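PDB 6FUC: aminoglycoside phosphotransferase from Streptomyces rimosus, which probably transfers phosphate from ATP to a hydroxyl group of streptomycin, a kinase reaction that gives resistance to this aminoglycoside antibiotic. Local coordinates for residues E133-A138 / E163-L168; D221-F226 / D258-Y263. All coordinates share one frame; numbering follows the deposited sequence. Where two conformers were deposited one is given.

Interaction 1. Residues E133-A138 / E163-L168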
ATOM      1  N   GLU A 133     -14.007  -4.184  -7.697  1.00 10.41           N
ATOM      2  CA  GLU A 133     -12.962  -3.493  -8.444  1.00 11.60           C
ATOM      3  C   GLU A 133     -11.640  -4.261  -8.457  1.00 10.57           C
ATOM      4  O   GLU A 133     -10.974  -4.363  -9.486  1.00 11.52           O
ATOM      5  CB  GLU A 133     -12.695  -2.115  -7.849  1.00 14.20           C
ATOM      6  CG  GLU A 133     -11.488  -1.381  -8.470  1.00 14.35           C
ATOM      7  CD  GLU A 133     -11.291   0.014  -7.951  1.00 14.90           C
ATOM      8  OE1 GLU A 133     -12.140   0.528  -7.195  1.00 13.66           O
ATOM      9  OE2 GLU A 133     -10.317   0.628  -8.458  1.00 23.28           O
ATOM     10  N   MET A 134     -11.252  -4.752  -7.291  1.00  9.87           N
ATOM     11  CA  MET A 134      -9.955  -5.408  -7.221  1.00 10.34           C
ATOM     12  C   MET A 134      -9.960  -6.718  -7.971  1.00 10.80           C
ATOM     13  O   MET A 134      -8.956  -7.079  -8.593  1.00 10.73           O
ATOM     14  CB  MET A 134      -9.544  -5.536  -5.781  1.00 12.55           C
ATOM     15  CG  MET A 134      -9.347  -4.179  -5.064  1.00 14.94           C
ATOM     16  SD  MET A 134      -8.636  -2.799  -5.911  0.80 12.84           S
ATOM     17  CE  MET A 134      -7.018  -3.574  -5.903  0.80 18.24           C
ATOM     18  N   PHE A 135     -11.071  -7.469  -7.887  1.00 12.00           N
ATOM     19  CA  PHE A 135     -11.146  -8.713  -8.598  1.00 11.96           C
ATOM     20  C   PHE A 135     -11.120  -8.446 -10.095  1.00 11.25           C
ATOM     21  O   PHE A 135     -10.455  -9.149 -10.868  1.00 13.54           O
ATOM     22  CB  PHE A 135     -12.334  -9.559  -8.165  1.00 13.23           C
ATOM     23  CG  PHE A 135     -12.079 -11.014  -8.368  1.00 12.22           C
ATOM     24  CD1 PHE A 135     -11.422 -11.761  -7.422  1.00 16.08           C
ATOM     25  CD2 PHE A 135     -12.393 -11.671  -9.543  1.00 20.80           C
ATOM     26  CE1 PHE A 135     -11.196 -13.087  -7.511  1.00 16.49           C
ATOM     27  CE2 PHE A 135     -12.130 -13.042  -9.696  1.00 20.54           C
ATOM     28  CZ  PHE A 135     -11.432 -13.671  -8.702  1.00 20.19           C
ATOM     29  N   SER A 136     -11.824  -7.393 -10.533  1.00 14.35           N
ATOM     30  CA  SER A 136     -11.746  -6.998 -11.932  1.00 14.97           C
ATOM     31  C   SER A 136     -10.334  -6.585 -12.366  1.00 13.56           C
ATOM     32  O   SER A 136      -9.897  -6.974 -13.469  1.00 16.04           O
ATOM     33  CB  SER A 136     -12.777  -5.908 -12.192  1.00 16.36           C
ATOM     34  OG  SER A 136     -14.082  -6.423 -11.893  0.30 15.41           O
ATOM     35  N   MET A 137      -9.584  -5.898 -11.506  1.00 12.81           N
ATOM     36  CA  MET A 137      -8.226  -5.612 -11.811  1.00 13.09           C
ATOM     37  C   MET A 137      -7.384  -6.874 -11.976  1.00 12.83           C
ATOM     38  O   MET A 137      -6.583  -6.996 -12.913  1.00 13.54           O
ATOM     39  CB  MET A 137      -7.668  -4.794 -10.667  1.00 13.83           C
ATOM     40  CG  MET A 137      -8.033  -3.343 -10.619  0.50 15.26           C
ATOM     41  SD  MET A 137      -7.218  -2.417  -9.324  0.50 19.58           S
ATOM     42  CE  MET A 137      -5.697  -2.086 -10.172  0.50 18.52           C
ATOM     43  N   ALA A 138      -7.532  -7.845 -11.098  1.00 10.76           N
ATOM     44  CA  ALA A 138      -6.804  -9.116 -11.224  1.00 11.24           C
ATOM     45  C   ALA A 138      -7.164  -9.828 -12.520  1.00 12.52           C
ATOM     46  O   ALA A 138      -6.284 -10.384 -13.142  1.00 13.49           O
ATOM     47  CB  ALA A 138      -7.126  -9.988 -10.039  1.00 12.48           C
ATOM     48  N   GLU A 163      -4.808 -19.983 -13.128  1.00 14.94           N
ATOM     49  CA  GLU A 163      -5.234 -21.003 -12.183  1.00 15.04           C
ATOM     50  C   GLU A 163      -5.348 -20.460 -10.757  1.00 14.26           C
ATOM     51  O   GLU A 163      -6.288 -20.771 -10.023  1.00 14.05           O
ATOM     52  CB  GLU A 163      -4.235 -22.187 -12.167  1.00 17.01           C
ATOM     53  CG  GLU A 163      -4.341 -23.011 -13.419  0.50 19.97           C
ATOM     54  CD  GLU A 163      -3.256 -24.080 -13.550  0.50 20.84           C
ATOM     55  OE1 GLU A 163      -2.590 -24.432 -12.554  0.50 19.59           O
ATOM     56  OE2 GLU A 163      -3.061 -24.522 -14.685  0.50 25.07           O
ATOM     57  N   LEU A 164      -4.433 -19.592 -10.379  1.00 12.50           N
ATOM     58  CA  LEU A 164      -4.491 -18.958  -9.079  1.00 12.28           C
ATOM     59  C   LEU A 164      -5.753 -18.114  -8.950  1.00 11.05           C
ATOM     60  O   LEU A 164      -6.448 -18.169  -7.912  1.00 11.05           O
ATOM     61  CB  LEU A 164      -3.216 -18.133  -8.827  1.00 12.66           C
ATOM     62  CG  LEU A 164      -1.899 -18.906  -8.786  1.00 13.32           C
ATOM     63  CD1 LEU A 164      -0.732 -17.944  -8.707  1.00 13.33           C
ATOM     64  CD2 LEU A 164      -1.910 -19.893  -7.624  1.00 14.45           C
ATOM     65  N   LEU A 165      -6.051 -17.339  -9.968  1.00 10.65           N
ATOM     66  CA  LEU A 165      -7.253 -16.525  -9.951  1.00 10.41           C
ATOM     67  C   LEU A 165      -8.518 -17.369  -9.835  1.00 10.22           C
ATOM     68  O   LEU A 165      -9.458 -17.061  -9.077  1.00 10.01           O
ATOM     69  CB  LEU A 165      -7.287 -15.604 -11.184  1.00 13.07           C
ATOM     70  CG  LEU A 165      -8.448 -14.588 -11.148  1.00 17.86           C
ATOM     71  CD1 LEU A 165      -8.310 -13.629  -9.992  1.00 21.14           C
ATOM     72  CD2 LEU A 165      -8.421 -13.804 -12.429  1.00 25.22           C
ATOM     73  N   ALA A 166      -8.505 -18.465 -10.583  1.00 11.84           N
ATOM     74  CA  ALA A 166      -9.664 -19.388 -10.546  1.00 13.31           C
ATOM     75  C   ALA A 166      -9.889 -20.040  -9.176  1.00 11.77           C
ATOM     76  O   ALA A 166     -11.010 -20.430  -8.885  1.00 14.15           O
ATOM     77  CB  ALA A 166      -9.493 -20.450 -11.640  1.00 15.80           C
ATOM     78  N   ARG A 167      -8.868 -20.141  -8.328  1.00 12.25           N
ATOM     79  CA  ARG A 167      -9.054 -20.639  -6.959  1.00 11.73           C
ATOM     80  C   ARG A 167      -9.891 -19.666  -6.094  1.00 11.05           C
ATOM     81  O   ARG A 167     -10.582 -20.043  -5.183  1.00 12.76           O
ATOM     82  CB  ARG A 167      -7.744 -20.855  -6.217  1.00 13.39           C
ATOM     83  CG  ARG A 167      -6.859 -21.941  -6.768  1.00 15.19           C
ATOM     84  CD  ARG A 167      -5.519 -22.149  -5.962  1.00 17.94           C
ATOM     85  NE  ARG A 167      -4.725 -23.053  -6.826  1.00 21.50           N
ATOM     86  CZ  ARG A 167      -3.455 -23.312  -6.573  1.00 21.11           C
ATOM     87  NH1 ARG A 167      -2.885 -22.752  -5.515  1.00 25.23           N
ATOM     88  NH2 ARG A 167      -2.751 -24.100  -7.376  1.00 27.65           N
ATOM     89  N   LEU A 168      -9.772 -18.387  -6.423  1.00  9.35           N
ATOM     90  CA  LEU A 168     -10.407 -17.307  -5.643  1.00  8.89           C
ATOM     91  C   LEU A 168     -11.805 -16.984  -6.189  1.00  8.84           C
ATOM     92  O   LEU A 168     -12.671 -16.557  -5.414  1.00  9.12           O
ATOM     93  CB  LEU A 168      -9.525 -16.090  -5.731  1.00  9.39           C
ATOM     94  CG  LEU A 168      -8.089 -16.283  -5.175  1.00  9.94           C
ATOM     95  CD1 LEU A 168      -7.282 -15.008  -5.384  1.00 12.59           C
ATOM     96  CD2 LEU A 168      -8.088 -16.712  -3.715  1.00 12.63           C
TER
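Phe135 and Leu165 carry this contact. Methyl CD1 of Leu165 meets the far end of the phenyl ring, 3.4 Å from Phe135 CZ, a close fit between two apolar groups. The methyl comes in at a slant. Phe135 has CG anti to its backbone N (chi1 -153°), which carries the ring out from its own helix and across the gap, although the CB bond does not itself aim at the partner. Leu165 answers with the same kind of torsion, and its CD1 also lies 3.8 Å from Ala138 CB. The small alanine, one turn along from Phe135, leaves room for the branched leucine to reach in. At the ring edge, close to its plane, Leu168 CB stands 3.9 Å from Phe135 CE1. Long apolar side chains suit this place because the helix axes stay 11.6 Å apart while running nearly antiparallel (156°). Helix 257-266 closes over the same cluster: its Leu266 touches Phe135, Ala138 and Leu168, and its Phe262 packs on Leu168, while Leu165 also touches Arg139 and Val142 further along helix 131-143.

Interaction 2. Residues D221-F226 / D258-Y263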
ATOM      1  N   ASP A 221      -6.060  -4.923   4.164  1.00  7.74           N
ATOM      2  CA  ASP A 221      -4.897  -4.352   4.826  1.00  7.82           C
ATOM      3  C   ASP A 221      -4.220  -5.340   5.741  1.00  7.90           C
ATOM      4  O   ASP A 221      -2.981  -5.522   5.655  1.00  8.89           O
ATOM      5  CB  ASP A 221      -5.313  -3.099   5.641  1.00  7.96           C
ATOM      6  CG  ASP A 221      -5.383  -1.787   4.908  1.00  7.98           C
ATOM      7  OD1 ASP A 221      -5.140  -1.742   3.696  1.00  8.12           O
ATOM      8  OD2 ASP A 221      -5.736  -0.797   5.598  1.00  7.87           O
ATOM      9  N   LEU A 222      -4.939  -5.996   6.638  1.00  8.18           N
ATOM     10  CA  LEU A 222      -4.286  -6.812   7.645  1.00  8.83           C
ATOM     11  C   LEU A 222      -3.532  -7.998   7.032  1.00  9.27           C
ATOM     12  O   LEU A 222      -2.488  -8.386   7.533  1.00  9.51           O
ATOM     13  CB  LEU A 222      -5.238  -7.288   8.688  1.00  9.26           C
ATOM     14  CG  LEU A 222      -5.997  -6.204   9.478  1.00 10.93           C
ATOM     15  CD1 LEU A 222      -6.954  -6.842  10.470  1.00 14.77           C
ATOM     16  CD2 LEU A 222      -4.979  -5.213  10.078  1.00 15.73           C
ATOM     17  N   ALA A 223      -4.044  -8.558   5.923  1.00  8.40           N
ATOM     18  CA  ALA A 223      -3.344  -9.686   5.316  1.00  8.76           C
ATOM     19  C   ALA A 223      -1.924  -9.308   4.928  1.00  8.65           C
ATOM     20  O   ALA A 223      -0.976 -10.090   5.076  1.00 10.15           O
ATOM     21  CB  ALA A 223      -4.095 -10.217   4.118  1.00  9.50           C
ATOM     22  N   LEU A 224      -1.772  -8.134   4.330  1.00  8.38           N
ATOM     23  CA  LEU A 224      -0.442  -7.690   3.842  1.00  8.69           C
ATOM     24  C   LEU A 224       0.467  -7.304   4.982  1.00  9.14           C
ATOM     25  O   LEU A 224       1.655  -7.593   4.959  1.00 10.08           O
ATOM     26  CB  LEU A 224      -0.598  -6.522   2.876  1.00  9.12           C
ATOM     27  CG  LEU A 224      -1.467  -6.722   1.644  1.00 11.55           C
ATOM     28  CD1 LEU A 224      -1.386  -5.542   0.751  1.00 11.06           C
ATOM     29  CD2 LEU A 224      -1.441  -8.048   1.011  1.00 16.84           C
ATOM     30  N   LEU A 225      -0.091  -6.668   5.992  1.00  8.43           N
ATOM     31  CA  LEU A 225       0.684  -6.287   7.159  1.00 10.10           C
ATOM     32  C   LEU A 225       1.225  -7.555   7.850  1.00 10.38           C
ATOM     33  O   LEU A 225       2.413  -7.640   8.163  1.00 11.24           O
ATOM     34  CB  LEU A 225      -0.151  -5.477   8.078  1.00 10.04           C
ATOM     35  CG  LEU A 225       0.539  -5.128   9.396  1.00 14.20           C
ATOM     36  CD1 LEU A 225       1.853  -4.398   9.300  1.00 14.26           C
ATOM     37  CD2 LEU A 225      -0.420  -4.340  10.231  1.00 18.59           C
ATOM     38  N   PHE A 226       0.358  -8.529   8.074  1.00  9.99           N
ATOM     39  CA  PHE A 226       0.788  -9.718   8.768  1.00 10.81           C
ATOM     40  C   PHE A 226       1.795 -10.494   7.946  1.00 11.58           C
ATOM     41  O   PHE A 226       2.794 -10.997   8.535  1.00 12.43           O
ATOM     42  CB  PHE A 226      -0.386 -10.616   9.103  1.00 10.93           C
ATOM     43  CG  PHE A 226      -1.345 -10.070  10.104  1.00 11.52           C
ATOM     44  CD1 PHE A 226      -1.018  -9.028  10.908  1.00 12.89           C
ATOM     45  CD2 PHE A 226      -2.581 -10.696  10.308  1.00 13.80           C
ATOM     46  CE1 PHE A 226      -1.885  -8.558  11.869  1.00 15.09           C
ATOM     47  CE2 PHE A 226      -3.454 -10.238  11.243  1.00 15.62           C
ATOM     48  CZ  PHE A 226      -3.128  -9.159  12.062  1.00 16.52           C
ATOM     49  N   ASP A 258      -9.294 -17.792   6.726  1.00 14.82           N
ATOM     50  CA  ASP A 258      -9.653 -17.960   5.339  1.00 17.16           C
ATOM     51  C   ASP A 258      -9.836 -16.624   4.660  1.00 13.55           C
ATOM     52  O   ASP A 258      -9.476 -16.441   3.527  1.00 13.88           O
ATOM     53  CB  ASP A 258     -10.948 -18.806   5.190  1.00 20.13           C
ATOM     54  CG  ASP A 258     -10.790 -20.215   5.634  1.00 25.80           C
ATOM     55  OD1 ASP A 258      -9.664 -20.725   5.830  1.00 30.73           O
ATOM     56  OD2 ASP A 258     -11.859 -20.841   5.807  1.00 32.48           O
ATOM     57  N   ARG A 259     -10.483 -15.691   5.349  1.00 13.28           N
ATOM     58  CA  ARG A 259     -10.695 -14.385   4.792  1.00 13.90           C
ATOM     59  C   ARG A 259      -9.299 -13.676   4.578  1.00 12.14           C
ATOM     60  O   ARG A 259      -9.049 -13.062   3.578  1.00 13.19           O
ATOM     61  CB  ARG A 259     -11.607 -13.611   5.722  1.00 15.51           C
ATOM     62  CG  ARG A 259     -11.692 -12.240   5.054  0.50 12.15           C
ATOM     63  CD  ARG A 259     -12.984 -11.535   5.370  0.50 10.35           C
ATOM     64  NE  ARG A 259     -13.331 -11.798   6.761  0.50 10.37           N
ATOM     65  CZ  ARG A 259     -13.959 -10.957   7.559  0.50 14.37           C
ATOM     66  NH1 ARG A 259     -14.255 -11.371   8.781  0.50 17.78           N
ATOM     67  NH2 ARG A 259     -14.278  -9.718   7.182  0.50 12.20           N
ATOM     68  N   GLU A 260      -8.420 -13.750   5.593  1.00 11.19           N
ATOM     69  CA  GLU A 260      -7.088 -13.191   5.497  1.00 11.89           C
ATOM     70  C   GLU A 260      -6.334 -13.751   4.274  1.00 10.89           C
ATOM     71  O   GLU A 260      -5.717 -13.031   3.503  1.00 12.02           O
ATOM     72  CB  GLU A 260      -6.342 -13.441   6.773  1.00 12.79           C
ATOM     73  CG  GLU A 260      -4.922 -12.880   6.805  1.00 13.57           C
ATOM     74  CD  GLU A 260      -4.090 -13.343   7.972  1.00 17.30           C
ATOM     75  OE1 GLU A 260      -4.626 -13.868   8.973  1.00 22.96           O
ATOM     76  OE2 GLU A 260      -2.854 -13.216   7.940  1.00 17.64           O
ATOM     77  N   ARG A 261      -6.368 -15.086   4.177  1.00 11.14           N
ATOM     78  CA  ARG A 261      -5.637 -15.752   3.102  1.00 11.50           C
ATOM     79  C   ARG A 261      -6.169 -15.373   1.720  1.00 10.30           C
ATOM     80  O   ARG A 261      -5.420 -15.304   0.759  1.00 10.91           O
ATOM     81  CB  ARG A 261      -5.651 -17.277   3.358  1.00 15.98           C
ATOM     82  CG  ARG A 261      -4.527 -17.816   4.218  1.00 24.19           C
ATOM     83  CD  ARG A 261      -4.588 -19.353   4.290  0.50 26.48           C
ATOM     84  NE  ARG A 261      -4.588 -19.921   2.936  0.50 34.63           N
ATOM     85  CZ  ARG A 261      -5.632 -20.485   2.331  0.50 43.68           C
ATOM     86  NH1 ARG A 261      -6.799 -20.590   2.962  0.50 45.78           N
ATOM     87  NH2 ARG A 261      -5.500 -20.953   1.090  0.50 35.15           N
ATOM     88  N   PHE A 262      -7.503 -15.195   1.617  1.00 10.02           N
ATOM     89  CA  PHE A 262      -8.088 -14.787   0.356  1.00  9.55           C
ATOM     90  C   PHE A 262      -7.414 -13.471  -0.089  1.00  8.87           C
ATOM     91  O   PHE A 262      -7.038 -13.335  -1.251  1.00  8.96           O
ATOM     92  CB  PHE A 262      -9.594 -14.611   0.532  1.00  9.56           C
ATOM     93  CG  PHE A 262     -10.326 -14.096  -0.661  1.00  8.92           C
ATOM     94  CD1 PHE A 262     -10.794 -14.919  -1.654  1.00  8.68           C
ATOM     95  CD2 PHE A 262     -10.493 -12.737  -0.831  1.00  9.08           C
ATOM     96  CE1 PHE A 262     -11.451 -14.405  -2.774  1.00  9.62           C
ATOM     97  CE2 PHE A 262     -11.134 -12.221  -1.947  1.00 10.11           C
ATOM     98  CZ  PHE A 262     -11.632 -13.066  -2.893  1.00 10.24           C
ATOM     99  N   TYR A 263      -7.357 -12.477   0.804  1.00  8.91           N
ATOM    100  CA  TYR A 263      -6.736 -11.201   0.402  1.00  8.60           C
ATOM    101  C   TYR A 263      -5.241 -11.310   0.169  1.00  8.44           C
ATOM    102  O   TYR A 263      -4.716 -10.644  -0.733  1.00  9.59           O
ATOM    103  CB  TYR A 263      -7.094 -10.093   1.430  1.00  9.14           C
ATOM    104  CG  TYR A 263      -8.515  -9.666   1.269  1.00  8.28           C
ATOM    105  CD1 TYR A 263      -8.890  -8.844   0.202  1.00  8.78           C
ATOM    106  CD2 TYR A 263      -9.528 -10.115   2.109  1.00  7.98           C
ATOM    107  CE1 TYR A 263     -10.215  -8.506  -0.018  1.00  8.92           C
ATOM    108  CE2 TYR A 263     -10.853  -9.756   1.905  1.00  8.11           C
ATOM    109  CZ  TYR A 263     -11.214  -8.986   0.844  1.00  7.83           C
ATOM    110  OH  TYR A 263     -12.492  -8.624   0.567  1.00  8.66           O
TER
HETATM  111  O   HOH W   1      -1.476 -12.813   5.670  1.00 14.84           O
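Glu260 lays its methylene CG against Ala223, 3.9 Å from Ala223 CB, and then runs on toward Phe226. An extended chain with CG anti to the backbone N (chi1 -179°) delivers the carboxylate to the rim of that ring: Glu260 OE2 lies 3.5 Å from Phe226 CD2, near the ring plane, and the carboxylate is turned 72° from the ring. The oxygen thus faces the slightly positive C-H edge rather than the electron-rich face. Water 1 ties the same oxygen to the other helix, donating to Glu260 OE2 at 2.7 Å and to Ala223 O at 2.8 Å. The second carboxylate oxygen, Glu260 OE1, forms a salt bridge with Arg257, and OE2 has a long, weak ion pair with Arg230, which would partly balance the charge of the buried carboxylate.

Alanine is the natural residue where the helices come together, with axes 8.2 Å apart and crossing at 79°. Both helices belong to the helical lobe of the protein-kinase-like fold. On helix 219-233, Asp221 accepts hydrogen bonds from the backbone N of His187 and Gly188, in the HGD sequence that corresponds to the catalytic loop of this family, much as the helix F aspartate does in protein kinases. Ala223 CB reaches within 3.3 Å of Glu260 O and 4.0 Å of Tyr263 CB, while the end of the tyrosine side chain leads away, and the side chain touches Tyr219 and Asp217. Phe226, with Phe247 of helix 243-251 in an edge-to-face pair, joins a third helix to the crossing.

In the fold
Helix 257-266 connects the two contacts. It supplies residues 258-263 to interaction 2, and with Phe262 and Leu266 it touches three of the four residues that meet in interaction 1. The centres of the contacts lie about 15 Å apart, and they touch where Leu168 O comes 3.6 Å from Phe262 CE1. Interaction 1 is the more peripheral, with its centre about 18 Å from that of the chain against about 13 Å for interaction 2. The latter is also the one tied to the probable catalytic loop, which the start of segment 221-226 holds. Interaction 1 touches helix 257-266, which in turn packs on helix 219-233, next to that loop.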